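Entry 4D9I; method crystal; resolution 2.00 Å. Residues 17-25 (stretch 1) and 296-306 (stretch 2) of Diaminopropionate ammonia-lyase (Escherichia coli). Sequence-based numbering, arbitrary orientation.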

# COMPACT_ATOMS: atom_id res chain seq x y z
N ASN B 17 13.33 -36.74 8.00
CA ASN B 17 14.40 -37.72 7.80
C ASN B 17 15.38 -37.34 6.69
O ASN B 17 16.39 -38.02 6.48
CB ASN B 17 13.86 -39.15 7.62
CG ASN B 17 13.01 -39.33 6.37
OD1 ASN B 17 12.82 -38.41 5.58
ND2 ASN B 17 12.50 -40.53 6.19
N GLY B 18 15.07 -36.24 5.99
CA GLY B 18 15.92 -35.73 4.93
C GLY B 18 16.04 -36.62 3.70
O GLY B 18 16.99 -36.48 2.94
N GLU B 19 15.10 -37.55 3.53
CA GLU B 19 15.01 -38.37 2.32
C GLU B 19 14.48 -37.48 1.20
O GLU B 19 13.34 -37.04 1.24
CB GLU B 19 14.13 -39.62 2.53
CG GLU B 19 13.66 -40.35 1.26
CD GLU B 19 13.06 -41.74 1.50
OE1 GLU B 19 12.14 -42.15 0.75
OE2 GLU B 19 13.52 -42.44 2.42
N THR B 20 15.34 -37.18 0.22
CA THR B 20 14.93 -36.39 -0.94
C THR B 20 14.13 -37.28 -1.91
O THR B 20 13.99 -38.50 -1.69
CB THR B 20 16.14 -35.76 -1.65
OG1 THR B 20 16.94 -36.79 -2.21
CG2 THR B 20 17.00 -34.97 -0.68
N SER B 21 13.61 -36.67 -2.98
CA SER B 21 12.77 -37.33 -3.97
C SER B 21 13.37 -37.19 -5.38
O SER B 21 13.40 -36.09 -5.94
CB SER B 21 11.36 -36.71 -3.95
OG SER B 21 10.55 -37.16 -5.04
N PRO B 22 13.85 -38.30 -5.97
CA PRO B 22 14.36 -38.23 -7.35
C PRO B 22 13.28 -37.78 -8.34
O PRO B 22 13.61 -37.20 -9.37
CB PRO B 22 14.77 -39.67 -7.65
CG PRO B 22 15.05 -40.28 -6.31
CD PRO B 22 14.05 -39.64 -5.38
N LEU B 23 12.02 -38.07 -8.03
CA LEU B 23 10.86 -37.67 -8.85
C LEU B 23 10.63 -36.14 -8.95
O LEU B 23 10.30 -35.63 -10.02
CB LEU B 23 9.58 -38.36 -8.35
CG LEU B 23 8.43 -38.44 -9.37
CD1 LEU B 23 8.93 -38.96 -10.72
CD2 LEU B 23 7.28 -39.29 -8.85
N PHE B 24 10.81 -35.43 -7.83
CA PHE B 24 10.69 -33.97 -7.79
C PHE B 24 12.04 -33.31 -7.52
O PHE B 24 12.29 -32.85 -6.41
CB PHE B 24 9.61 -33.51 -6.76
CG PHE B 24 8.26 -34.17 -6.95
CD1 PHE B 24 7.48 -33.91 -8.08
CD2 PHE B 24 7.80 -35.09 -6.01
CE1 PHE B 24 6.26 -34.55 -8.27
CE2 PHE B 24 6.58 -35.74 -6.20
CZ PHE B 24 5.80 -35.47 -7.33
N SER B 25 12.90 -33.27 -8.54
CA SER B 25 14.29 -32.80 -8.40
C SER B 25 14.72 -31.81 -9.50
O SER B 25 13.91 -31.38 -10.30
CB SER B 25 15.25 -33.99 -8.38
OG SER B 25 15.37 -34.56 -9.67
N PRO B 296 -1.06 -36.76 -1.19
CA PRO B 296 -0.07 -37.77 -0.76
C PRO B 296 1.31 -37.59 -1.41
O PRO B 296 2.33 -37.88 -0.77
CB PRO B 296 -0.68 -39.11 -1.20
CG PRO B 296 -2.11 -38.84 -1.46
CD PRO B 296 -2.27 -37.38 -1.78
N LEU B 297 1.34 -37.13 -2.66
CA LEU B 297 2.61 -36.88 -3.35
C LEU B 297 3.40 -35.76 -2.66
O LEU B 297 4.61 -35.87 -2.46
CB LEU B 297 2.40 -36.56 -4.83
CG LEU B 297 1.80 -37.66 -5.72
CD1 LEU B 297 1.36 -37.06 -7.05
CD2 LEU B 297 2.76 -38.82 -5.95
N GLY B 298 2.69 -34.71 -2.27
CA GLY B 298 3.28 -33.60 -1.57
C GLY B 298 3.63 -33.92 -0.13
O GLY B 298 4.69 -33.54 0.36
N TRP B 299 2.73 -34.65 0.54
CA TRP B 299 2.87 -34.94 1.96
C TRP B 299 4.12 -35.73 2.23
O TRP B 299 4.79 -35.51 3.24
CB TRP B 299 1.66 -35.73 2.45
CG TRP B 299 1.88 -36.32 3.82
CD1 TRP B 299 1.82 -37.66 4.19
CD2 TRP B 299 2.24 -35.59 5.05
NE1 TRP B 299 2.10 -37.81 5.53
CE2 TRP B 299 2.37 -36.61 6.10
CE3 TRP B 299 2.47 -34.24 5.37
CZ2 TRP B 299 2.70 -36.28 7.41
CZ3 TRP B 299 2.80 -33.92 6.70
CH2 TRP B 299 2.91 -34.92 7.69
N GLU B 300 4.45 -36.63 1.31
CA GLU B 300 5.65 -37.44 1.40
C GLU B 300 6.90 -36.56 1.50
O GLU B 300 7.74 -36.77 2.38
CB GLU B 300 5.73 -38.40 0.19
CG GLU B 300 6.95 -39.30 0.17
CD GLU B 300 6.91 -40.43 1.21
OE1 GLU B 300 5.80 -40.88 1.59
OE2 GLU B 300 8.00 -40.90 1.62
N ILE B 301 7.01 -35.59 0.60
CA ILE B 301 8.13 -34.64 0.57
C ILE B 301 8.20 -33.82 1.86
O ILE B 301 9.27 -33.65 2.45
CB ILE B 301 8.02 -33.67 -0.65
CG1 ILE B 301 7.95 -34.41 -2.00
CG2 ILE B 301 9.10 -32.58 -0.61
CD1 ILE B 301 8.90 -35.58 -2.17
N LEU B 302 7.05 -33.29 2.27
CA LEU B 302 6.98 -32.40 3.43
C LEU B 302 7.30 -33.13 4.74
O LEU B 302 8.07 -32.64 5.56
CB LEU B 302 5.62 -31.72 3.51
CG LEU B 302 5.17 -30.95 2.26
CD1 LEU B 302 3.81 -30.30 2.47
CD2 LEU B 302 6.21 -29.90 1.87
N ARG B 303 6.69 -34.30 4.92
CA ARG B 303 6.95 -35.13 6.09
C ARG B 303 8.44 -35.45 6.20
O ARG B 303 9.02 -35.39 7.28
CB ARG B 303 6.13 -36.43 5.99
CG ARG B 303 6.21 -37.35 7.19
CD ARG B 303 5.93 -38.78 6.75
NE ARG B 303 6.84 -39.69 7.45
CZ ARG B 303 6.54 -40.36 8.56
NH1 ARG B 303 5.33 -40.26 9.10
NH2 ARG B 303 7.44 -41.14 9.12
N ASN B 304 9.05 -35.79 5.06
CA ASN B 304 10.48 -36.07 4.99
C ASN B 304 11.40 -34.89 5.20
O ASN B 304 12.40 -35.00 5.91
CB ASN B 304 10.83 -36.72 3.65
CG ASN B 304 10.35 -38.15 3.55
OD1 ASN B 304 9.71 -38.67 4.46
ND2 ASN B 304 10.65 -38.79 2.44
N CYS B 305 11.06 -33.75 4.60
CA CYS B 305 12.03 -32.69 4.38
C CYS B 305 11.69 -31.31 4.98
O CYS B 305 12.57 -30.46 5.09
CB CYS B 305 12.30 -32.55 2.88
SG CYS B 305 13.35 -33.86 2.23
N ALA B 306 10.42 -31.08 5.33
CA ALA B 306 10.02 -29.80 5.93
C ALA B 306 10.59 -29.64 7.34
O ALA B 306 10.60 -30.58 8.12
CB ALA B 306 8.51 -29.66 5.95

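The contact is anchored at the C-terminal end of the helix, where the carbonyl of Asn-304 accepts two backbone hydrogen bonds at once. Asn-17 N and Gly-18 N each lie 2.9 Å from Asn-304 O, with N-H...O angles of 153° and 157°. A carbonyl in the last turn of a helix has no later helical amide to serve it, and here consecutive amides of an irregular segment take that role. Gly-18 suits the turn: its phi of 66° favours glycine, and a CB would point away from the helix, so this contact itself would not exclude one.

Asn-304 works through its side chain as well. With chi1 at -73° (m), its ND2 reaches Glu-19 O at 3.4 Å, a weak hydrogen bond, and the residue is the most covered of the contact. Beside it, Cys-305 SG lies 3.3 Å from Glu-19 O and 4.1 Å from Gly-18 C, a compact side chain filling space against the loop backbone. Asn-17, a p rotamer, folds its amide back so that OD1 accepts from Glu-19 N at 3.2 Å, which braces the loop. The same OD1 sits 3.3 Å from Asn-304 OD1, a pairing of two acceptors that adds no bond. Farther out, Glu-19 OE1 and Glu-300 OE2 approach to 4.4 Å, like charges at an exposed margin.

Beyond the polar end, packing takes over. One turn back, Ile-301 extends CD1 to 3.2 Å from Ser-21 CB, a tight approach, and to 4.0 Å from Phe-24 CD2, meeting the ring at its edge. Ile-301 and Phe-24 are both buried, where apolar side chains gain by packing together; the two stretches bury 436 Å² between them. Ser-21 OG accepts from Phe-24 N at 3.3 Å, tying together two residues whose CA-to-CB bonds point toward the helix. Phe-24 CZ then reaches Leu-297 CB at 4.4 Å, a looser apolar contact.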